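Local atomic coordinates of pyruvate kinase (Pyrobaculum aerophilum, PDB entry 3QTG), a protein that catalyses the last step of glycolysis, transferring the phosphoryl group of phosphoenolpyruvate to ADP to yield pyruvate and ATP, with the help of a divalent metal cation. Residues S191-A205 and L221-T233. Sequence-based numbering, arbitrary orientation.
Sequences SPIRDNIDYVAISLA and LGFQSQVAVKIET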
ATOM      1  N   SER A 191      28.783 -44.421   2.204  1.00 59.17           N
ATOM      2  CA  SER A 191      29.904 -43.473   2.172  1.00 60.17           C
ATOM      3  C   SER A 191      30.941 -43.590   1.045  1.00 60.44           C
ATOM      4  O   SER A 191      31.547 -42.574   0.693  1.00 60.81           O
ATOM      5  CB  SER A 191      30.623 -43.443   3.526  1.00 60.94           C
ATOM      6  OG  SER A 191      29.789 -42.831   4.501  1.00 62.26           O
ATOM      7  N   PRO A 192      31.175 -44.804   0.489  1.00 60.70           N
ATOM      8  CA  PRO A 192      32.038 -44.829  -0.711  1.00 61.21           C
ATOM      9  C   PRO A 192      31.515 -44.011  -1.915  1.00 60.52           C
ATOM     10  O   PRO A 192      32.313 -43.568  -2.743  1.00 60.86           O
ATOM     11  CB  PRO A 192      32.110 -46.320  -1.065  1.00 61.63           C
ATOM     12  CG  PRO A 192      31.784 -47.037   0.218  1.00 61.79           C
ATOM     13  CD  PRO A 192      30.772 -46.166   0.897  1.00 60.61           C
ATOM     14  N   ILE A 193      30.200 -43.802  -2.003  1.00 59.44           N
ATOM     15  CA  ILE A 193      29.601 -43.047  -3.127  1.00 58.50           C
ATOM     16  C   ILE A 193      29.010 -41.688  -2.685  1.00 57.10           C
ATOM     17  O   ILE A 193      28.111 -41.128  -3.317  1.00 55.90           O
ATOM     18  CB  ILE A 193      28.571 -43.919  -3.913  1.00 58.63           C
ATOM     19  CG1 ILE A 193      27.455 -44.422  -2.992  1.00 57.74           C
ATOM     20  CG2 ILE A 193      29.286 -45.126  -4.553  1.00 60.13           C
ATOM     21  CD1 ILE A 193      26.177 -44.756  -3.711  1.00 57.39           C
ATOM     22  N   ARG A 194      29.563 -41.164  -1.597  1.00 56.41           N
ATOM     23  CA  ARG A 194      29.065 -39.962  -0.959  1.00 55.54           C
ATOM     24  C   ARG A 194      29.161 -38.714  -1.828  1.00 55.29           C
ATOM     25  O   ARG A 194      28.426 -37.745  -1.601  1.00 54.51           O
ATOM     26  CB  ARG A 194      29.815 -39.724   0.346  1.00 55.90           C
ATOM     27  CG  ARG A 194      31.307 -39.578   0.153  1.00 56.69           C
ATOM     28  CD  ARG A 194      31.961 -39.177   1.432  1.00 58.60           C
ATOM     29  NE  ARG A 194      33.408 -39.026   1.293  1.00 59.86           N
ATOM     30  CZ  ARG A 194      34.266 -40.027   1.455  1.00 61.22           C
ATOM     31  NH1 ARG A 194      33.815 -41.237   1.737  1.00 60.07           N
ATOM     32  NH2 ARG A 194      35.567 -39.820   1.329  1.00 63.16           N
ATOM     33  N   ASP A 195      30.073 -38.721  -2.804  1.00 55.36           N
ATOM     34  CA  ASP A 195      30.260 -37.557  -3.654  1.00 55.14           C
ATOM     35  C   ASP A 195      29.122 -37.420  -4.691  1.00 53.60           C
ATOM     36  O   ASP A 195      28.932 -36.369  -5.302  1.00 52.03           O
ATOM     37  CB  ASP A 195      31.666 -37.555  -4.281  1.00 56.70           C
ATOM     38  CG  ASP A 195      32.745 -37.025  -3.309  1.00 59.95           C
ATOM     39  OD1 ASP A 195      32.390 -36.326  -2.320  1.00 63.13           O
ATOM     40  OD2 ASP A 195      33.943 -37.299  -3.525  1.00 62.83           O
ATOM     41  N   ASN A 196      28.360 -38.497  -4.850  1.00 52.37           N
ATOM     42  CA  ASN A 196      27.231 -38.524  -5.759  1.00 50.71           C
ATOM     43  C   ASN A 196      25.882 -38.290  -5.083  1.00 48.72           C
ATOM     44  O   ASN A 196      24.842 -38.414  -5.721  1.00 48.17           O
ATOM     45  CB  ASN A 196      27.225 -39.841  -6.530  1.00 51.52           C
ATOM     46  CG  ASN A 196      27.901 -39.721  -7.867  1.00 52.47           C
ATOM     47  OD1 ASN A 196      27.522 -38.886  -8.688  1.00 51.28           O
ATOM     48  ND2 ASN A 196      28.910 -40.559  -8.101  1.00 52.83           N
ATOM     49  N   ILE A 197      25.906 -37.934  -3.802  1.00 47.29           N
ATOM     50  CA  ILE A 197      24.676 -37.723  -3.039  1.00 45.79           C
ATOM     51  C   ILE A 197      24.459 -36.241  -2.666  1.00 44.95           C
ATOM     52  O   ILE A 197      25.256 -35.635  -1.934  1.00 45.14           O
ATOM     53  CB  ILE A 197      24.619 -38.602  -1.784  1.00 46.08           C
ATOM     54  CG1 ILE A 197      24.740 -40.086  -2.163  1.00 46.74           C
ATOM     55  CG2 ILE A 197      23.323 -38.371  -1.046  1.00 45.51           C
ATOM     56  CD1 ILE A 197      24.744 -40.983  -0.989  1.00 47.73           C
ATOM     57  N   ASP A 198      23.357 -35.687  -3.161  1.00 42.90           N
ATOM     58  CA  ASP A 198      23.130 -34.248  -3.130  1.00 41.88           C
ATOM     59  C   ASP A 198      22.299 -33.818  -1.922  1.00 40.47           C
ATOM     60  O   ASP A 198      22.509 -32.743  -1.378  1.00 41.30           O
ATOM     61  CB  ASP A 198      22.491 -33.815  -4.457  1.00 41.65           C
ATOM     62  CG  ASP A 198      23.304 -34.308  -5.686  1.00 42.64           C
ATOM     63  OD1 ASP A 198      24.528 -34.021  -5.749  1.00 43.43           O
ATOM     64  OD2 ASP A 198      22.727 -34.981  -6.578  1.00 41.59           O
ATOM     65  N   TYR A 199      21.381 -34.672  -1.490  1.00 39.02           N
ATOM     66  CA  TYR A 199      20.513 -34.377  -0.347  1.00 38.09           C
ATOM     67  C   TYR A 199      20.360 -35.603   0.518  1.00 37.93           C
ATOM     68  O   TYR A 199      20.251 -36.713   0.005  1.00 37.96           O
ATOM     69  CB  TYR A 199      19.117 -33.970  -0.824  1.00 37.09           C
ATOM     70  CG  TYR A 199      19.055 -32.618  -1.500  1.00 38.38           C
ATOM     71  CD1 TYR A 199      18.636 -31.483  -0.793  1.00 36.38           C
ATOM     72  CD2 TYR A 199      19.410 -32.471  -2.848  1.00 37.13           C
ATOM     73  CE1 TYR A 199      18.582 -30.237  -1.417  1.00 36.12           C
ATOM     74  CE2 TYR A 199      19.362 -31.243  -3.468  1.00 35.81           C
ATOM     75  CZ  TYR A 199      18.950 -30.129  -2.747  1.00 36.40           C
ATOM     76  OH  TYR A 199      18.882 -28.908  -3.372  1.00 37.60           O
ATOM     77  N   VAL A 200      20.338 -35.384   1.826  1.00 37.77           N
ATOM     78  CA  VAL A 200      20.045 -36.418   2.812  1.00 38.30           C
ATOM     79  C   VAL A 200      18.798 -35.982   3.565  1.00 38.52           C
ATOM     80  O   VAL A 200      18.791 -34.925   4.199  1.00 38.36           O
ATOM     81  CB  VAL A 200      21.212 -36.576   3.840  1.00 38.94           C
ATOM     82  CG1 VAL A 200      20.770 -37.356   5.085  1.00 37.97           C
ATOM     83  CG2 VAL A 200      22.414 -37.217   3.193  1.00 38.26           C
ATOM     84  N   ALA A 201      17.751 -36.790   3.498  1.00 38.70           N
ATOM     85  CA  ALA A 201      16.502 -36.433   4.142  1.00 40.01           C
ATOM     86  C   ALA A 201      16.361 -37.121   5.519  1.00 40.76           C
ATOM     87  O   ALA A 201      16.489 -38.336   5.625  1.00 40.98           O
ATOM     88  CB  ALA A 201      15.323 -36.728   3.215  1.00 39.39           C
ATOM     89  N   ILE A 202      16.151 -36.315   6.559  1.00 42.18           N
ATOM     90  CA  ILE A 202      16.081 -36.766   7.957  1.00 43.71           C
ATOM     91  C   ILE A 202      14.634 -37.054   8.329  1.00 43.89           C
ATOM     92  O   ILE A 202      13.758 -36.205   8.117  1.00 42.77           O
ATOM     93  CB  ILE A 202      16.538 -35.666   8.938  1.00 43.84           C
ATOM     94  CG1 ILE A 202      17.957 -35.233   8.662  1.00 46.18           C
ATOM     95  CG2 ILE A 202      16.446 -36.149  10.398  1.00 46.99           C
ATOM     96  CD1 ILE A 202      18.367 -34.089   9.558  1.00 46.77           C
ATOM     97  N   SER A 203      14.399 -38.232   8.911  1.00 44.75           N
ATOM     98  CA  SER A 203      13.080 -38.591   9.440  1.00 45.88           C
ATOM     99  C   SER A 203      12.942 -38.311  10.930  1.00 46.56           C
ATOM    100  O   SER A 203      13.865 -38.534  11.691  1.00 47.81           O
ATOM    101  CB  SER A 203      12.758 -40.060   9.147  1.00 45.66           C
ATOM    102  OG  SER A 203      12.722 -40.281   7.740  1.00 46.59           O
ATOM    103  N   LEU A 204      11.791 -37.798  11.332  1.00 47.17           N
ATOM    104  CA  LEU A 204      11.388 -37.728  12.746  1.00 48.85           C
ATOM    105  C   LEU A 204      12.233 -36.825  13.639  1.00 50.43           C
ATOM    106  O   LEU A 204      12.266 -37.022  14.858  1.00 51.40           O
ATOM    107  CB  LEU A 204      11.251 -39.144  13.372  1.00 47.98           C
ATOM    108  CG  LEU A 204      10.254 -40.122  12.728  1.00 47.48           C
ATOM    109  CD1 LEU A 204      10.320 -41.538  13.368  1.00 45.91           C
ATOM    110  CD2 LEU A 204       8.820 -39.578  12.766  1.00 45.43           C
ATOM    111  N   ALA A 205      12.905 -35.839  13.043  1.00 51.43           N
ATOM    112  CA  ALA A 205      13.580 -34.798  13.809  1.00 52.68           C
ATOM    113  C   ALA A 205      12.544 -33.887  14.462  1.00 53.55           C
ATOM    114  O   ALA A 205      11.483 -33.628  13.890  1.00 54.21           O
ATOM    115  CB  ALA A 205      14.505 -34.002  12.901  1.00 52.94           C
ATOM    116  N   LEU A 221      31.795 -38.126   7.994  1.00 58.80           N
ATOM    117  CA  LEU A 221      31.860 -39.191   6.995  1.00 57.76           C
ATOM    118  C   LEU A 221      32.235 -38.688   5.607  1.00 56.77           C
ATOM    119  O   LEU A 221      32.288 -39.461   4.653  1.00 56.67           O
ATOM    120  CB  LEU A 221      30.538 -39.962   6.957  1.00 57.20           C
ATOM    121  CG  LEU A 221      30.254 -40.855   8.161  1.00 57.82           C
ATOM    122  CD1 LEU A 221      28.818 -41.343   8.131  1.00 57.92           C
ATOM    123  CD2 LEU A 221      31.248 -42.038   8.224  1.00 58.43           C
ATOM    124  N   GLY A 222      32.515 -37.392   5.513  1.00 56.10           N
ATOM    125  CA  GLY A 222      32.953 -36.768   4.260  1.00 55.28           C
ATOM    126  C   GLY A 222      31.855 -36.429   3.259  1.00 53.86           C
ATOM    127  O   GLY A 222      32.143 -36.176   2.095  1.00 53.59           O
ATOM    128  N   PHE A 223      30.597 -36.437   3.693  1.00 52.65           N
ATOM    129  CA  PHE A 223      29.507 -36.001   2.821  1.00 51.97           C
ATOM    130  C   PHE A 223      29.530 -34.492   2.651  1.00 51.54           C
ATOM    131  O   PHE A 223      29.873 -33.761   3.586  1.00 51.47           O
ATOM    132  CB  PHE A 223      28.141 -36.412   3.378  1.00 51.15           C
ATOM    133  CG  PHE A 223      27.801 -37.858   3.157  1.00 51.32           C
ATOM    134  CD1 PHE A 223      28.382 -38.854   3.944  1.00 51.83           C
ATOM    135  CD2 PHE A 223      26.896 -38.226   2.169  1.00 50.49           C
ATOM    136  CE1 PHE A 223      28.065 -40.190   3.752  1.00 52.01           C
ATOM    137  CE2 PHE A 223      26.571 -39.564   1.969  1.00 50.62           C
ATOM    138  CZ  PHE A 223      27.161 -40.550   2.771  1.00 52.22           C
ATOM    139  N   GLN A 224      29.152 -34.036   1.460  1.00 51.15           N
ATOM    140  CA  GLN A 224      28.892 -32.613   1.221  1.00 50.85           C
ATOM    141  C   GLN A 224      27.462 -32.450   0.716  1.00 49.47           C
ATOM    142  O   GLN A 224      27.228 -32.006  -0.403  1.00 49.76           O
ATOM    143  CB  GLN A 224      29.899 -32.032   0.226  1.00 51.45           C
ATOM    144  CG  GLN A 224      31.341 -32.069   0.715  1.00 54.53           C
ATOM    145  CD  GLN A 224      32.350 -31.906  -0.406  1.00 57.85           C
ATOM    146  OE1 GLN A 224      33.422 -32.510  -0.380  1.00 62.24           O
ATOM    147  NE2 GLN A 224      32.010 -31.099  -1.399  1.00 58.49           N
ATOM    148  N   SER A 225      26.505 -32.831   1.550  1.00 48.22           N
ATOM    149  CA  SER A 225      25.112 -32.880   1.144  1.00 46.51           C
ATOM    150  C   SER A 225      24.261 -31.840   1.864  1.00 45.54           C
ATOM    151  O   SER A 225      24.584 -31.437   2.985  1.00 45.49           O
ATOM    152  CB  SER A 225      24.572 -34.283   1.377  1.00 46.41           C
ATOM    153  OG  SER A 225      25.214 -35.193   0.490  1.00 46.85           O
ATOM    154  N   GLN A 226      23.188 -31.393   1.207  1.00 44.29           N
ATOM    155  CA  GLN A 226      22.196 -30.519   1.843  1.00 42.65           C
ATOM    156  C   GLN A 226      21.357 -31.401   2.747  1.00 42.21           C
ATOM    157  O   GLN A 226      21.075 -32.544   2.395  1.00 41.94           O
ATOM    158  CB  GLN A 226      21.286 -29.892   0.789  1.00 42.20           C
ATOM    159  CG  GLN A 226      21.999 -28.975  -0.190  1.00 42.00           C
ATOM    160  CD  GLN A 226      22.437 -27.691   0.473  1.00 43.15           C
ATOM    161  OE1 GLN A 226      23.623 -27.431   0.617  1.00 46.31           O
ATOM    162  NE2 GLN A 226      21.481 -26.894   0.902  1.00 42.04           N
ATOM    163  N   VAL A 227      20.961 -30.881   3.903  1.00 41.26           N
ATOM    164  CA  VAL A 227      20.116 -31.633   4.823  1.00 41.34           C
ATOM    165  C   VAL A 227      18.644 -31.221   4.682  1.00 40.31           C
ATOM    166  O   VAL A 227      18.270 -30.074   4.940  1.00 39.48           O
ATOM    167  CB  VAL A 227      20.600 -31.506   6.277  1.00 42.14           C
ATOM    168  CG1 VAL A 227      19.705 -32.274   7.190  1.00 42.51           C
ATOM    169  CG2 VAL A 227      22.019 -32.043   6.384  1.00 42.40           C
ATOM    170  N   ALA A 228      17.827 -32.176   4.252  1.00 39.47           N
ATOM    171  CA  ALA A 228      16.397 -31.955   4.075  1.00 38.85           C
ATOM    172  C   ALA A 228      15.673 -32.498   5.298  1.00 38.64           C
ATOM    173  O   ALA A 228      15.907 -33.643   5.719  1.00 39.69           O
ATOM    174  CB  ALA A 228      15.916 -32.621   2.791  1.00 38.09           C
ATOM    175  N   VAL A 229      14.837 -31.665   5.909  1.00 38.12           N
ATOM    176  CA  VAL A 229      14.159 -32.024   7.148  1.00 37.37           C
ATOM    177  C   VAL A 229      12.679 -32.268   6.898  1.00 37.77           C
ATOM    178  O   VAL A 229      11.945 -31.365   6.515  1.00 36.56           O
ATOM    179  CB  VAL A 229      14.349 -30.959   8.232  1.00 38.00           C
ATOM    180  CG1 VAL A 229      13.531 -31.303   9.519  1.00 36.80           C
ATOM    181  CG2 VAL A 229      15.854 -30.757   8.542  1.00 37.91           C
ATOM    182  N   LYS A 230      12.258 -33.513   7.113  1.00 38.32           N
ATOM    183  CA  LYS A 230      10.856 -33.893   6.967  1.00 38.54           C
ATOM    184  C   LYS A 230      10.060 -33.478   8.179  1.00 38.56           C
ATOM    185  O   LYS A 230      10.501 -33.660   9.307  1.00 38.67           O
ATOM    186  CB  LYS A 230      10.720 -35.394   6.735  1.00 38.74           C
ATOM    187  CG  LYS A 230      11.584 -35.873   5.588  1.00 41.04           C
ATOM    188  CD  LYS A 230      10.873 -36.893   4.719  1.00 46.86           C
ATOM    189  CE  LYS A 230      10.701 -38.216   5.436  1.00 50.29           C
ATOM    190  NZ  LYS A 230      12.013 -38.872   5.621  1.00 53.70           N
ATOM    191  N   ILE A 231       8.897 -32.884   7.936  1.00 38.69           N
ATOM    192  CA  ILE A 231       7.975 -32.534   9.010  1.00 38.67           C
ATOM    193  C   ILE A 231       6.894 -33.627   8.995  1.00 38.92           C
ATOM    194  O   ILE A 231       6.065 -33.692   8.079  1.00 38.03           O
ATOM    195  CB  ILE A 231       7.413 -31.105   8.825  1.00 38.55           C
ATOM    196  CG1 ILE A 231       8.564 -30.103   8.564  1.00 38.91           C
ATOM    197  CG2 ILE A 231       6.573 -30.689  10.022  1.00 36.96           C
ATOM    198  CD1 ILE A 231       9.507 -29.841   9.753  1.00 38.96           C
ATOM    199  N   GLU A 232       6.952 -34.490  10.009  1.00 38.76           N
ATOM    200  CA  GLU A 232       6.242 -35.771  10.019  1.00 39.52           C
ATOM    201  C   GLU A 232       5.307 -35.911  11.209  1.00 38.91           C
ATOM    202  O   GLU A 232       4.450 -36.790  11.224  1.00 39.22           O
ATOM    203  CB  GLU A 232       7.245 -36.946  10.062  1.00 39.68           C
ATOM    204  CG  GLU A 232       7.899 -37.294   8.758  1.00 42.66           C
ATOM    205  CD  GLU A 232       9.209 -38.045   8.942  1.00 48.08           C
ATOM    206  OE1 GLU A 232       9.380 -39.120   8.338  1.00 52.27           O
ATOM    207  OE2 GLU A 232      10.074 -37.572   9.701  1.00 48.75           O
ATOM    208  N   THR A 233       5.455 -35.056  12.211  1.00 39.00           N
ATOM    209  CA  THR A 233       4.727 -35.260  13.458  1.00 38.49           C
ATOM    210  C   THR A 233       4.217 -33.978  14.058  1.00 38.96           C
ATOM    211  O   THR A 233       4.654 -32.880  13.709  1.00 38.25           O
ATOM    212  CB  THR A 233       5.609 -35.900  14.539  1.00 38.76           C
ATOM    213  OG1 THR A 233       6.610 -34.963  14.954  1.00 38.29           O
ATOM    214  CG2 THR A 233       6.253 -37.215  14.062  1.00 39.28           C
TER
HETATM  215  O   HOH W   1      28.005 -35.470  -0.481  1.00 48.12           O
HETATM  216  O   HOH W   2      12.877 -35.003  10.164  1.00 37.35           O
HETATM  217  O   HOH W   3       9.414 -34.771  11.852  1.00 41.09           O
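Tyr199 and Gln226 begin the pairing of strands 199-202 and 226-231, neighbours in the closed eight-stranded TIM barrel and joined by helix 208-220 into a beta-alpha-beta unit. Their parallel register is set by backbone bonds in which Val200 and Ile202 each donate to and accept from the second strand; Ile202 N to Ala228 O is nearly linear. Residues alternate between the two faces: Tyr199, Gln226, Ala201 and Ala228 share one, Val200, Val227, Ile202 and Val229 the other. On the first, Tyr199 and Gln226 run side by side: Gln226 CB lies 3.5 Å from Tyr199 CD1, and CG makes an off-centre CH-pi contact with the ring, 4.3 Å from its centroid; the bend at Gln226 chi2 (-71°) then carries its amide away, 81° from the ring plane. On the second, Ile202 CD1 presses Val227 CG1 at 3.3 Å, tighter than normal carbon packing.

Before the strands, Phe223 offers a face to Arg194 and an edge to Ile197. Arg194 CB sits 3.5 Å from the ring centroid and only 8° off its normal, a CH-pi contact, whereas Ile197 CD1 meets CE2 near the ring plane. Water 1 joins Arg194 O and Ile197 O to Gln224 N.

The opposite, C-terminal ends carry residues that, by similarity, serve catalysis: Lys230 as transition-state stabilizer and Glu232 as magnesium ligand. The Lys230 chain, bent at chi2, chi3 and chi4, still runs outward from the strand, and NZ donates to Ser203 OG at 2.6 Å; NZ also forms a salt bridge with Asp80, a probable potassium ligand, while Glu232 OE1 is a long 3.8 Å from NZ. Water 2 bridges the strand ends, donating to Ile202 O and to Lys230 O and accepting from Ala205 N at 3.0 Å.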